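Local atomic coordinates of aminoacyl-tRNA synthetase-interacting multifunctional protein p43 (Plasmodium vivax, PDB entry 6IPA), a protein that probably binds tRNA through its C-terminal EMAP II-like domain and probably associates with aminoacyl-tRNA synthetases. Residues V50-E55 and H95-V100; R85-S90 and E125-L130; K105-R110 and L157-E162; V138-I143 and L188-E193. All blocks are in the same frame, centred on the assembly; numbering follows the deposited sequence.

The four contacts tie together one chain built round an OB-type barrel with a C-terminal extension. Contact 1 joins strands 48-58 and 97-101 and lies nearest the chain's centre. Contact 2, with its centre about 15 Å from that of contact 1, fastens the loop after strand 78-82 to strand 126-129, and L129 packs on V98. Contact 4, about 13 Å from contact 1 between centres, touches it through V50, which meets G139 and I142. Contact 3 stands apart, about 21 to 25 Å from the others between centres. Segments of contacts 1 and 2, 2 and 3, and 3 and 4 alternate along the chain; contacts 3 and 4 join its later part to earlier residues.

Contact 1 (V50-E55 and H95-V100)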
loop_
_atom_site.group_PDB
_atom_site.type_symbol
_atom_site.label_atom_id
_atom_site.label_comp_id
_atom_site.label_asym_id
_atom_site.label_seq_id
_atom_site.Cartn_x
_atom_site.Cartn_y
_atom_site.Cartn_z
ATOM N N VAL A 50 1.125 -7.522 2.472
ATOM C CA VAL A 50 0.676 -7.957 1.182
ATOM C C VAL A 50 -0.735 -8.475 1.278
ATOM O O VAL A 50 -1.062 -9.265 2.169
ATOM C CB VAL A 50 1.542 -9.042 0.575
ATOM C CG1 VAL A 50 3.013 -8.681 0.691
ATOM C CG2 VAL A 50 1.315 -10.345 1.267
ATOM N N GLY A 51 -1.561 -7.989 0.364
ATOM C CA GLY A 51 -2.885 -8.546 0.164
ATOM C C GLY A 51 -3.152 -8.964 -1.278
ATOM O O GLY A 51 -2.472 -8.550 -2.211
ATOM N N TYR A 52 -4.152 -9.805 -1.437
ATOM C CA TYR A 52 -4.661 -10.252 -2.749
ATOM C C TYR A 52 -5.945 -9.516 -3.000
ATOM O O TYR A 52 -6.879 -9.621 -2.195
ATOM C CB TYR A 52 -5.014 -11.722 -2.682
ATOM C CG TYR A 52 -5.422 -12.339 -3.989
ATOM C CD1 TYR A 52 -4.601 -12.248 -5.104
ATOM C CD2 TYR A 52 -6.612 -13.059 -4.109
ATOM C CE1 TYR A 52 -4.962 -12.830 -6.310
ATOM C CE2 TYR A 52 -6.964 -13.670 -5.293
ATOM C CZ TYR A 52 -6.134 -13.545 -6.396
ATOM O OH TYR A 52 -6.461 -14.085 -7.611
ATOM N N VAL A 53 -5.992 -8.771 -4.112
ATOM C CA VAL A 53 -7.207 -8.055 -4.501
ATOM C C VAL A 53 -8.272 -9.053 -5.011
ATOM O O VAL A 53 -8.176 -9.562 -6.130
ATOM C CB VAL A 53 -6.895 -7.023 -5.610
ATOM C CG1 VAL A 53 -8.154 -6.315 -6.020
ATOM C CG2 VAL A 53 -5.823 -6.015 -5.143
ATOM N N GLU A 54 -9.269 -9.353 -4.192
ATOM C CA GLU A 54 -10.359 -10.230 -4.618
ATOM C C GLU A 54 -11.324 -9.633 -5.650
ATOM O O GLU A 54 -11.716 -10.328 -6.570
ATOM C CB GLU A 54 -11.145 -10.647 -3.401
ATOM C CG GLU A 54 -10.358 -11.626 -2.560
ATOM C CD GLU A 54 -11.178 -12.181 -1.444
ATOM O OE1 GLU A 54 -12.274 -11.631 -1.204
ATOM O OE2 GLU A 54 -10.698 -13.140 -0.797
ATOM N N GLU A 55 -11.712 -8.368 -5.471
ATOM C CA GLU A 55 -12.767 -7.702 -6.268
ATOM C C GLU A 55 -12.477 -6.225 -6.503
ATOM O O GLU A 55 -12.054 -5.523 -5.581
ATOM C CB GLU A 55 -14.130 -7.756 -5.585
ATOM C CG GLU A 55 -14.941 -9.013 -5.818
ATOM C CD GLU A 55 -16.333 -8.948 -5.185
ATOM O OE1 GLU A 55 -17.167 -8.064 -5.560
ATOM O OE2 GLU A 55 -16.588 -9.780 -4.287
ATOM N N HIS A 95 -7.238 -9.375 -8.832
ATOM C CA HIS A 95 -6.398 -10.559 -8.677
ATOM C C HIS A 95 -4.886 -10.282 -8.655
ATOM O O HIS A 95 -4.080 -11.162 -8.883
ATOM C CB HIS A 95 -6.789 -11.615 -9.717
ATOM C CG HIS A 95 -8.131 -12.217 -9.443
ATOM N ND1 HIS A 95 -8.858 -12.918 -10.391
ATOM C CD2 HIS A 95 -8.896 -12.198 -8.318
ATOM C CE1 HIS A 95 -9.999 -13.307 -9.859
ATOM N NE2 HIS A 95 -10.047 -12.895 -8.600
ATOM N N LYS A 96 -4.516 -9.050 -8.325
ATOM C CA LYS A 96 -3.121 -8.717 -8.009
ATOM C C LYS A 96 -2.850 -8.883 -6.510
ATOM O O LYS A 96 -3.765 -8.824 -5.663
ATOM C CB LYS A 96 -2.785 -7.279 -8.408
ATOM C CG LYS A 96 -2.911 -6.983 -9.885
ATOM C CD LYS A 96 -1.950 -7.785 -10.730
ATOM C CE LYS A 96 -2.292 -7.581 -12.204
ATOM N NZ LYS A 96 -2.299 -6.126 -12.600
ATOM N N TYR A 97 -1.568 -9.095 -6.231
ATOM C CA TYR A 97 -0.986 -9.085 -4.890
ATOM C C TYR A 97 -0.489 -7.663 -4.694
ATOM O O TYR A 97 0.355 -7.189 -5.458
ATOM C CB TYR A 97 0.166 -10.136 -4.765
ATOM C CG TYR A 97 -0.345 -11.551 -4.557
ATOM C CD1 TYR A 97 -0.612 -12.039 -3.291
ATOM C CD2 TYR A 97 -0.595 -12.386 -5.635
ATOM C CE1 TYR A 97 -1.100 -13.328 -3.099
ATOM C CE2 TYR A 97 -1.093 -13.662 -5.467
ATOM C CZ TYR A 97 -1.347 -14.128 -4.195
ATOM O OH TYR A 97 -1.818 -15.410 -4.032
ATOM N N VAL A 98 -1.013 -6.967 -3.685
ATOM C CA VAL A 98 -0.666 -5.554 -3.530
ATOM C C VAL A 98 -0.075 -5.358 -2.155
ATOM O O VAL A 98 -0.076 -6.308 -1.340
ATOM C CB VAL A 98 -1.867 -4.642 -3.771
ATOM C CG1 VAL A 98 -2.308 -4.772 -5.206
ATOM C CG2 VAL A 98 -3.019 -4.995 -2.847
ATOM N N LEU A 99 0.473 -4.150 -1.939
ATOM C CA LEU A 99 1.020 -3.740 -0.638
ATOM C C LEU A 99 0.083 -2.815 0.074
ATOM O O LEU A 99 -0.126 -1.689 -0.351
ATOM C CB LEU A 99 2.353 -3.044 -0.815
ATOM C CG LEU A 99 3.449 -3.964 -1.405
ATOM C CD1 LEU A 99 4.830 -3.462 -0.956
ATOM C CD2 LEU A 99 3.306 -5.444 -1.049
ATOM N N VAL A 100 -0.491 -3.298 1.165
ATOM C CA VAL A 100 -1.441 -2.495 1.940
ATOM C C VAL A 100 -0.805 -1.938 3.193
ATOM O O VAL A 100 -0.283 -2.715 3.994
ATOM C CB VAL A 100 -2.667 -3.358 2.359
ATOM C CG1 VAL A 100 -3.651 -2.534 3.168
ATOM C CG2 VAL A 100 -3.349 -3.923 1.119
#
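Y52 holds its CG anti to the backbone N (chi1 -174°), while Y97 and H95 both set theirs anti to the carbonyl carbon; the three rings lie close together as an aromatic cluster. Y52 is the middle member. Its CD1 lies over one face of the Y97 ring, toward the rim, 3.8 Å from Y97 CE2; the two planes are inclined at 41°, so the pair is oblique. Toward H95 the rings are nearly parallel (3°) but slid so far that they barely overlap, and it is the hydroxyl end of Y52 that does the touching, with OH 3.1 Å from H95 CG. Tyrosine suits a partly exposed place, its ring packing while the hydroxyl stays polar. The backbones form an antiparallel pair. G51 and V98 exchange two hydrogen bonds, V98 N to G51 O being the shorter at 2.6 Å. V53 N gives a nearly straight bond to K96 O (2.7 Å), and H95 N reaches V53 O from the loop just before strand 97-101 begins. In an OB fold the first and fourth barrel strands pair in this way, and 48-58 also pairs with 66-71, where E54 and E55 both face K69 in a classic beta bulge. On the face that carries V98, V53 CG2 meets V98 CG1 at 3.7 Å, the side chains crossing at about a right angle. Glycine fits at 51, where a CB would point to that same face, close to V100 CG2. On the face of the tyrosines, V50 CG1 packs 3.7 Å from L99 CD2.

Contact 2 (R85-S90 and E125-L130); sequences RLKKNS and EQIELL
K87 and I127 mark the closest approach of the two backbones, with 7.4 Å between their CA atoms; no backbone hydrogen bond spans such a gap, and side chains of the irregular loop 85-90 bridge it to strand 126-129. Two neighbouring lysines do this in different ways. K87 is extended beyond CG and crosses I127 at about a right angle, its CD 4.0 Å from I127 CG2, before NZ donates to E125 O at 3.0 Å from a position tilted out of the carbonyl plane. K88 is bent instead, chi2 of -78° turning CD aside, and its CE passes 3.2 Å from I127 O. E128 starts away from the loop, but a bend at chi2 (-67°) turns CD back, and K88 NZ meets E128 OE1 at 2.8 Å from above the carboxylate plane in a salt bridge. Lysine suits both places: at 87 its aliphatic stem can lie by isoleucine, and at 88 it carries a charge to E128. Loop and strand are also anchored separately, the loop through K88 O to the hydroxyl of Y66 on strand 66-71, and the strand by pairing with 120-123, where I127 also packs on C120 and S122.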
loop_
_atom_site.group_PDB
_atom_site.type_symbol
_atom_site.label_atom_id
_atom_site.label_comp_id
_atom_site.label_asym_id
_atom_site.label_seq_id
_atom_site.Cartn_x
_atom_site.Cartn_y
_atom_site.Cartn_z
ATOM N N ARG A 85 -9.389 5.260 -10.345
ATOM C CA ARG A 85 -10.452 5.034 -11.373
ATOM C C ARG A 85 -10.157 5.708 -12.733
ATOM O O ARG A 85 -10.373 5.108 -13.777
ATOM C CB ARG A 85 -11.846 5.426 -10.856
ATOM N N LEU A 86 -9.597 6.912 -12.721
ATOM C CA LEU A 86 -9.301 7.640 -13.979
ATOM C C LEU A 86 -7.977 7.279 -14.636
ATOM O O LEU A 86 -7.725 7.723 -15.756
ATOM C CB LEU A 86 -9.300 9.159 -13.765
ATOM C CG LEU A 86 -10.646 9.851 -13.515
ATOM C CD1 LEU A 86 -10.392 11.311 -13.167
ATOM C CD2 LEU A 86 -11.603 9.733 -14.704
ATOM N N LYS A 87 -7.115 6.517 -13.967
ATOM C CA LYS A 87 -5.831 6.156 -14.577
ATOM C C LYS A 87 -5.607 4.668 -14.737
ATOM O O LYS A 87 -4.589 4.268 -15.304
ATOM C CB LYS A 87 -4.670 6.802 -13.821
ATOM C CG LYS A 87 -4.620 8.306 -14.021
ATOM C CD LYS A 87 -3.530 8.976 -13.214
ATOM C CE LYS A 87 -3.263 10.398 -13.689
ATOM N NZ LYS A 87 -2.139 11.016 -12.930
ATOM N N LYS A 88 -6.558 3.846 -14.299
ATOM C CA LYS A 88 -6.384 2.394 -14.368
ATOM C C LYS A 88 -7.675 1.682 -14.611
ATOM O O LYS A 88 -8.683 2.069 -14.054
ATOM C CB LYS A 88 -5.822 1.875 -13.035
ATOM C CG LYS A 88 -4.355 2.185 -12.786
ATOM C CD LYS A 88 -3.442 1.272 -13.560
ATOM C CE LYS A 88 -2.267 2.040 -14.124
ATOM N NZ LYS A 88 -1.364 1.046 -14.753
ATOM N N ASN A 89 -7.635 0.605 -15.394
ATOM C CA ASN A 89 -8.822 -0.259 -15.594
ATOM C C ASN A 89 -8.939 -1.337 -14.491
ATOM O O ASN A 89 -7.962 -1.645 -13.812
ATOM C CB ASN A 89 -8.767 -0.938 -16.969
ATOM C CG ASN A 89 -8.493 0.037 -18.141
ATOM O OD1 ASN A 89 -9.242 0.980 -18.401
ATOM N ND2 ASN A 89 -7.432 -0.245 -18.884
ATOM N N SER A 90 -10.110 -1.937 -14.333
ATOM C CA SER A 90 -10.338 -2.920 -13.261
ATOM C C SER A 90 -9.429 -4.140 -13.330
ATOM O O SER A 90 -8.872 -4.587 -12.320
ATOM C CB SER A 90 -11.788 -3.420 -13.285
ATOM O OG SER A 90 -11.972 -4.417 -14.283
ATOM N N GLU A 125 2.806 11.589 -15.185
ATOM C CA GLU A 125 1.361 11.369 -15.148
ATOM C C GLU A 125 1.014 9.889 -14.908
ATOM O O GLU A 125 -0.141 9.560 -14.642
ATOM C CB GLU A 125 0.735 11.927 -16.438
ATOM C CG GLU A 125 1.237 13.346 -16.730
ATOM C CD GLU A 125 0.874 13.882 -18.108
ATOM O OE1 GLU A 125 0.545 13.069 -19.023
ATOM O OE2 GLU A 125 0.941 15.131 -18.284
ATOM N N GLN A 126 2.022 9.016 -14.958
ATOM C CA GLN A 126 1.838 7.565 -14.723
ATOM C C GLN A 126 1.718 7.235 -13.238
ATOM O O GLN A 126 2.428 7.832 -12.390
ATOM C CB GLN A 126 3.026 6.762 -15.259
ATOM C CG GLN A 126 3.277 6.839 -16.761
ATOM C CD GLN A 126 4.619 6.233 -17.155
ATOM O OE1 GLN A 126 4.727 5.035 -17.396
ATOM N NE2 GLN A 126 5.653 7.070 -17.219
ATOM N N ILE A 127 0.851 6.274 -12.912
ATOM C CA ILE A 127 0.871 5.692 -11.564
ATOM C C ILE A 127 0.778 4.179 -11.695
ATOM O O ILE A 127 -0.071 3.697 -12.422
ATOM C CB ILE A 127 -0.234 6.292 -10.654
ATOM C CG1 ILE A 127 -0.133 5.781 -9.196
ATOM C CG2 ILE A 127 -1.620 6.035 -11.231
ATOM C CD1 ILE A 127 -1.228 6.309 -8.284
ATOM N N GLU A 128 1.668 3.429 -11.054
ATOM C CA GLU A 128 1.602 1.968 -11.073
ATOM C C GLU A 128 1.602 1.417 -9.655
ATOM O O GLU A 128 2.068 2.079 -8.720
ATOM C CB GLU A 128 2.781 1.348 -11.832
ATOM C CG GLU A 128 3.000 1.833 -13.261
ATOM C CD GLU A 128 1.874 1.429 -14.244
ATOM O OE1 GLU A 128 1.247 0.344 -14.077
ATOM O OE2 GLU A 128 1.632 2.205 -15.202
ATOM N N LEU A 129 1.071 0.214 -9.489
ATOM C CA LEU A 129 1.088 -0.442 -8.201
ATOM C C LEU A 129 2.502 -0.893 -7.860
ATOM O O LEU A 129 3.280 -1.233 -8.749
ATOM C CB LEU A 129 0.255 -1.719 -8.252
ATOM C CG LEU A 129 -1.202 -1.696 -8.518
ATOM C CD1 LEU A 129 -1.611 -3.137 -8.661
ATOM C CD2 LEU A 129 -1.932 -1.106 -7.368
ATOM N N LEU A 130 2.805 -0.960 -6.568
ATOM C CA LEU A 130 4.044 -1.641 -6.088
ATOM C C LEU A 130 3.690 -3.094 -6.097
ATOM O O LEU A 130 2.546 -3.435 -5.840
ATOM C CB LEU A 130 4.456 -1.180 -4.685
ATOM C CG LEU A 130 4.653 0.334 -4.518
ATOM C CD1 LEU A 130 5.025 0.669 -3.085
ATOM C CD2 LEU A 130 5.684 0.908 -5.518
#

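Contact 3 (K105-R110 and L157-E162)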
loop_
_atom_site.group_PDB
_atom_site.type_symbol
_atom_site.label_atom_id
_atom_site.label_comp_id
_atom_site.label_asym_id
_atom_site.label_seq_id
_atom_site.Cartn_x
_atom_site.Cartn_y
_atom_site.Cartn_z
ATOM N N LYS A 105 -6.507 3.876 10.320
ATOM C CA LYS A 105 -7.835 3.558 10.870
ATOM C C LYS A 105 -8.900 3.560 9.792
ATOM O O LYS A 105 -8.805 4.325 8.816
ATOM C CB LYS A 105 -8.276 4.574 11.954
ATOM C CG LYS A 105 -7.462 4.563 13.246
ATOM C CD LYS A 105 -8.290 4.739 14.524
ATOM C CE LYS A 105 -7.553 5.562 15.571
ATOM N NZ LYS A 105 -7.605 7.018 15.246
ATOM N N GLU A 106 -9.903 2.693 9.986
ATOM C CA GLU A 106 -11.095 2.645 9.145
ATOM C C GLU A 106 -11.690 4.048 9.058
ATOM O O GLU A 106 -11.771 4.768 10.078
ATOM C CB GLU A 106 -12.155 1.679 9.710
ATOM C CG GLU A 106 -13.383 1.531 8.789
ATOM C CD GLU A 106 -14.221 0.253 9.009
ATOM O OE1 GLU A 106 -14.868 0.086 10.081
ATOM O OE2 GLU A 106 -14.273 -0.581 8.087
ATOM N N LYS A 107 -12.066 4.426 7.838
ATOM C CA LYS A 107 -12.760 5.677 7.518
ATOM C C LYS A 107 -14.056 5.374 6.723
ATOM O O LYS A 107 -14.242 4.240 6.272
ATOM C CB LYS A 107 -11.829 6.560 6.700
ATOM C CG LYS A 107 -10.886 7.355 7.559
ATOM C CD LYS A 107 -10.077 8.308 6.704
ATOM C CE LYS A 107 -8.845 7.619 6.154
ATOM N NZ LYS A 107 -8.017 8.590 5.387
ATOM N N SER A 108 -14.945 6.338 6.569
ATOM C CA SER A 108 -16.159 6.097 5.812
ATOM C C SER A 108 -16.290 7.134 4.755
ATOM O O SER A 108 -16.788 8.170 5.022
ATOM C CB SER A 108 -17.384 6.164 6.724
ATOM O OG SER A 108 -18.544 5.556 6.186
ATOM N N LEU A 109 -15.909 6.839 3.527
ATOM C CA LEU A 109 -16.004 7.802 2.446
ATOM C C LEU A 109 -17.195 7.573 1.585
ATOM O O LEU A 109 -17.399 6.485 1.109
ATOM C CB LEU A 109 -14.855 7.619 1.526
ATOM C CG LEU A 109 -13.523 7.915 2.115
ATOM C CD1 LEU A 109 -12.384 7.574 1.183
ATOM C CD2 LEU A 109 -13.503 9.361 2.556
ATOM N N ARG A 110 -18.051 8.573 1.501
ATOM C CA ARG A 110 -19.235 8.579 0.656
ATOM C C ARG A 110 -20.074 7.353 0.741
ATOM O O ARG A 110 -20.395 6.777 -0.227
ATOM C CB ARG A 110 -18.913 8.976 -0.771
ATOM C CG ARG A 110 -18.611 10.452 -0.931
ATOM C CD ARG A 110 -18.531 10.767 -2.412
ATOM N NE ARG A 110 -18.263 12.136 -2.873
ATOM C CZ ARG A 110 -17.078 12.590 -3.274
ATOM N NH1 ARG A 110 -15.998 11.855 -3.188
ATOM N NH2 ARG A 110 -16.965 13.807 -3.719
ATOM N N LEU A 157 -2.565 4.148 13.564
ATOM C CA LEU A 157 -2.036 5.436 13.217
ATOM C C LEU A 157 -3.086 6.472 13.413
ATOM O O LEU A 157 -4.255 6.191 13.368
ATOM C CB LEU A 157 -1.571 5.455 11.785
ATOM C CG LEU A 157 -0.494 4.439 11.413
ATOM C CD1 LEU A 157 -0.303 4.448 9.900
ATOM C CD2 LEU A 157 0.841 4.712 12.097
ATOM N N SER A 158 -2.643 7.695 13.656
ATOM C CA SER A 158 -3.508 8.859 13.932
ATOM C C SER A 158 -4.488 9.198 12.793
ATOM O O SER A 158 -4.286 8.782 11.664
ATOM C CB SER A 158 -2.569 10.071 14.225
ATOM O OG SER A 158 -3.225 11.334 14.320
ATOM N N PHE A 159 -5.555 9.931 13.106
ATOM C CA PHE A 159 -6.436 10.478 12.084
ATOM C C PHE A 159 -5.859 11.807 11.561
ATOM O O PHE A 159 -6.063 12.175 10.406
ATOM C CB PHE A 159 -7.835 10.743 12.640
ATOM C CG PHE A 159 -8.735 9.542 12.681
ATOM C CD1 PHE A 159 -8.982 8.796 11.554
ATOM C CD2 PHE A 159 -9.398 9.206 13.856
ATOM C CE1 PHE A 159 -9.832 7.701 11.601
ATOM C CE2 PHE A 159 -10.250 8.115 13.919
ATOM C CZ PHE A 159 -10.470 7.354 12.787
ATOM N N ASP A 160 -5.194 12.544 12.441
ATOM C CA ASP A 160 -4.513 13.788 12.085
ATOM C C ASP A 160 -3.283 13.488 11.223
ATOM O O ASP A 160 -2.306 12.919 11.719
ATOM C CB ASP A 160 -4.065 14.531 13.365
ATOM C CG ASP A 160 -3.556 15.958 13.086
ATOM O OD1 ASP A 160 -3.896 16.520 12.017
ATOM O OD2 ASP A 160 -2.831 16.529 13.940
ATOM N N LYS A 161 -3.323 13.897 9.960
ATOM C CA LYS A 161 -2.233 13.659 9.016
ATOM C C LYS A 161 -0.911 14.034 9.643
ATOM O O LYS A 161 0.058 13.278 9.587
ATOM C CB LYS A 161 -2.373 14.536 7.782
ATOM C CG LYS A 161 -3.622 14.372 6.922
ATOM C CD LYS A 161 -3.558 15.320 5.704
ATOM C CE LYS A 161 -3.331 16.780 6.132
ATOM N NZ LYS A 161 -3.335 17.800 5.052
ATOM N N GLU A 162 -0.887 15.229 10.224
ATOM C CA GLU A 162 0.320 15.799 10.829
ATOM C C GLU A 162 0.913 14.961 11.958
ATOM O O GLU A 162 2.097 15.091 12.255
ATOM C CB GLU A 162 0.046 17.230 11.339
ATOM C CG GLU A 162 -0.210 18.252 10.235
ATOM C CD GLU A 162 -0.611 19.615 10.773
ATOM O OE1 GLU A 162 0.070 20.162 11.672
ATOM O OE2 GLU A 162 -1.624 20.156 10.287
HETATM O O HOH W 1 -5.081 6.238 10.523
#
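K105 passes by the rim of the F159 ring with its NZ over one face, the two side chains crossing at about a right angle. The lysine touches the ring at both ends of its chain: CB lies by the rim, 3.5 Å from F159 CE1, CD passes nearer CZ and CE2, and NZ comes down by CD2 and CE2. A turn at chi4 (78°) brings NZ back over the ring, 3.5 Å from the F159 centroid and 31° off the normal, so the ammonium sits over the face but leans toward one side. This is a cation-pi interaction, and it explains the pairing of types: the phenyl offers methylene contact and a negative pi cloud at once, on a surface where the lysine need not be buried. The ring is approached from other directions too. E106 O lies in its plane at the edge, 3.8 Å from F159 CE1, a placement expected to be mildly favourable toward an aromatic C-H. K107 slides past F159 in the opposite direction, while K105 CG comes 3.6 Å from L157 O. No direct hydrogen bond crosses the contact; water 1 does that work, accepting from K105 N at 2.8 Å and donating to S158 O. On one side K107 pairs with S114 in the two-stranded hairpin of 107-109 and 112-114; on the other, L157 bonds through its backbone to N103 and packs on P165 at the start of helix 165-169.

Contact 4 (V138-I143 and L188-E193)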
loop_
_atom_site.group_PDB
_atom_site.type_symbol
_atom_site.label_atom_id
_atom_site.label_comp_id
_atom_site.label_asym_id
_atom_site.label_seq_id
_atom_site.Cartn_x
_atom_site.Cartn_y
_atom_site.Cartn_z
ATOM N N VAL A 138 -0.514 -13.689 1.814
ATOM C CA VAL A 138 -1.356 -12.654 2.301
ATOM C C VAL A 138 -0.962 -12.535 3.739
ATOM O O VAL A 138 -0.831 -13.544 4.420
ATOM C CB VAL A 138 -2.890 -13.011 2.206
ATOM C CG1 VAL A 138 -3.388 -12.882 0.763
ATOM C CG2 VAL A 138 -3.227 -14.398 2.761
ATOM N N GLY A 139 -0.759 -11.319 4.202
ATOM C CA GLY A 139 -0.514 -11.105 5.603
ATOM C C GLY A 139 0.955 -10.882 5.903
ATOM O O GLY A 139 1.230 -10.365 6.921
ATOM N N GLU A 140 1.917 -11.242 5.052
ATOM C CA GLU A 140 3.304 -10.984 5.462
ATOM C C GLU A 140 3.740 -9.508 5.470
ATOM O O GLU A 140 3.469 -8.702 4.544
ATOM C CB GLU A 140 4.280 -11.798 4.655
ATOM C CG GLU A 140 4.575 -11.215 3.302
ATOM C CD GLU A 140 5.585 -12.006 2.543
ATOM O OE1 GLU A 140 5.231 -13.100 2.046
ATOM O OE2 GLU A 140 6.740 -11.509 2.481
ATOM N N ARG A 141 4.458 -9.153 6.526
ATOM C CA ARG A 141 4.876 -7.765 6.775
ATOM C C ARG A 141 6.077 -7.509 5.868
ATOM O O ARG A 141 6.985 -8.334 5.815
ATOM C CB ARG A 141 5.190 -7.578 8.285
ATOM C CG ARG A 141 5.042 -6.151 8.788
ATOM C CD ARG A 141 5.915 -5.835 9.975
ATOM N NE ARG A 141 6.234 -4.408 10.028
ATOM C CZ ARG A 141 6.825 -3.794 11.055
ATOM N NH1 ARG A 141 7.181 -4.501 12.140
ATOM N NH2 ARG A 141 7.047 -2.472 10.999
ATOM N N ILE A 142 6.020 -6.416 5.097
ATOM C CA ILE A 142 7.095 -6.011 4.201
ATOM C C ILE A 142 7.988 -5.034 4.968
ATOM O O ILE A 142 7.501 -4.027 5.540
ATOM C CB ILE A 142 6.520 -5.281 2.979
ATOM C CG1 ILE A 142 5.496 -6.167 2.195
ATOM C CG2 ILE A 142 7.625 -4.721 2.099
ATOM C CD1 ILE A 142 6.004 -7.540 1.787
ATOM N N ILE A 143 9.286 -5.332 4.998
ATOM C CA ILE A 143 10.239 -4.681 5.902
ATOM C C ILE A 143 11.406 -4.165 5.087
ATOM O O ILE A 143 11.628 -4.659 4.004
ATOM C CB ILE A 143 10.793 -5.680 6.963
ATOM C CG1 ILE A 143 11.668 -6.770 6.322
ATOM C CG2 ILE A 143 9.672 -6.349 7.749
ATOM C CD1 ILE A 143 12.494 -7.579 7.322
ATOM N N LEU A 188 11.571 -5.321 1.393
ATOM C CA LEU A 188 11.778 -6.764 1.210
ATOM C C LEU A 188 10.539 -7.625 1.520
ATOM O O LEU A 188 9.798 -7.351 2.424
ATOM C CB LEU A 188 12.933 -7.211 2.098
ATOM C CG LEU A 188 14.342 -7.267 1.542
ATOM C CD1 LEU A 188 14.767 -6.003 0.803
ATOM C CD2 LEU A 188 15.296 -7.611 2.671
ATOM N N SER A 189 10.346 -8.695 0.764
ATOM C CA SER A 189 9.251 -9.635 0.986
ATOM C C SER A 189 9.922 -10.943 1.243
ATOM O O SER A 189 11.156 -11.025 1.181
ATOM C CB SER A 189 8.405 -9.806 -0.284
ATOM O OG SER A 189 9.063 -10.713 -1.176
ATOM N N SER A 190 9.115 -11.978 1.456
ATOM C CA SER A 190 9.632 -13.331 1.657
ATOM C C SER A 190 10.253 -13.882 0.410
ATOM O O SER A 190 10.917 -14.910 0.464
ATOM C CB SER A 190 8.534 -14.301 2.154
ATOM O OG SER A 190 7.376 -14.368 1.323
ATOM N N LYS A 191 10.022 -13.230 -0.732
ATOM C CA LYS A 191 10.566 -13.721 -1.993
ATOM C C LYS A 191 11.340 -12.659 -2.735
ATOM O O LYS A 191 11.536 -12.780 -3.929
ATOM C CB LYS A 191 9.443 -14.233 -2.872
ATOM C CG LYS A 191 8.599 -15.302 -2.218
ATOM C CD LYS A 191 9.061 -16.676 -2.628
ATOM C CE LYS A 191 8.495 -17.735 -1.694
ATOM N NZ LYS A 191 8.368 -19.046 -2.400
ATOM N N GLY A 192 11.771 -11.615 -2.041
ATOM C CA GLY A 192 12.647 -10.622 -2.621
ATOM C C GLY A 192 12.064 -9.220 -2.661
ATOM O O GLY A 192 10.927 -8.976 -2.255
ATOM N N GLU A 193 12.866 -8.318 -3.212
ATOM C CA GLU A 193 12.586 -6.906 -3.227
ATOM C C GLU A 193 11.276 -6.522 -3.959
ATOM O O GLU A 193 10.834 -7.170 -4.907
ATOM C CB GLU A 193 13.772 -6.137 -3.824
ATOM C CG GLU A 193 13.802 -6.163 -5.359
ATOM C CD GLU A 193 15.143 -5.811 -5.980
ATOM O OE1 GLU A 193 15.858 -4.950 -5.482
ATOM O OE2 GLU A 193 15.483 -6.391 -7.018
#
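E140 and S190 are joined by a pair of hydrogen bonds that grip both carboxylate oxygens. The glutamate places CG between its backbone N and carbonyl carbon (chi1 80°) and runs extended beyond it, far enough to reach the turn. There S190 OG donates to E140 OE1 at 2.6 Å and S190 N to E140 OE2 at 2.6 Å, each on a syn lone pair, which fixes the rotation of the carboxylate; OE1 also accepts from N137 N. Serine suits this place because its short hydroxyl sits beside its own N-H. Beside it, I142 lays CG2 3.4 Å from L188 O and CD1 3.9 Å from S189 CB, an apolar branch next to the polar pair. The backbones meet once as an antiparallel bridge, L188 N to I143 O at 2.7 Å, with a weak return bond. S189 keeps OG near its own backbone (chi1 80°), where it accepts from K191 N at 2.7 Å and donates to G192 O. Glycine suits 192, whose phi is positive (119°). The result is a type I beta turn, S189 to G192, with an ST turn at its start, closing the short, weakly bonded hairpin of strands 185-189 and 192-193, which probably belongs to the part of this EMAP II-like domain that follows its OB fold.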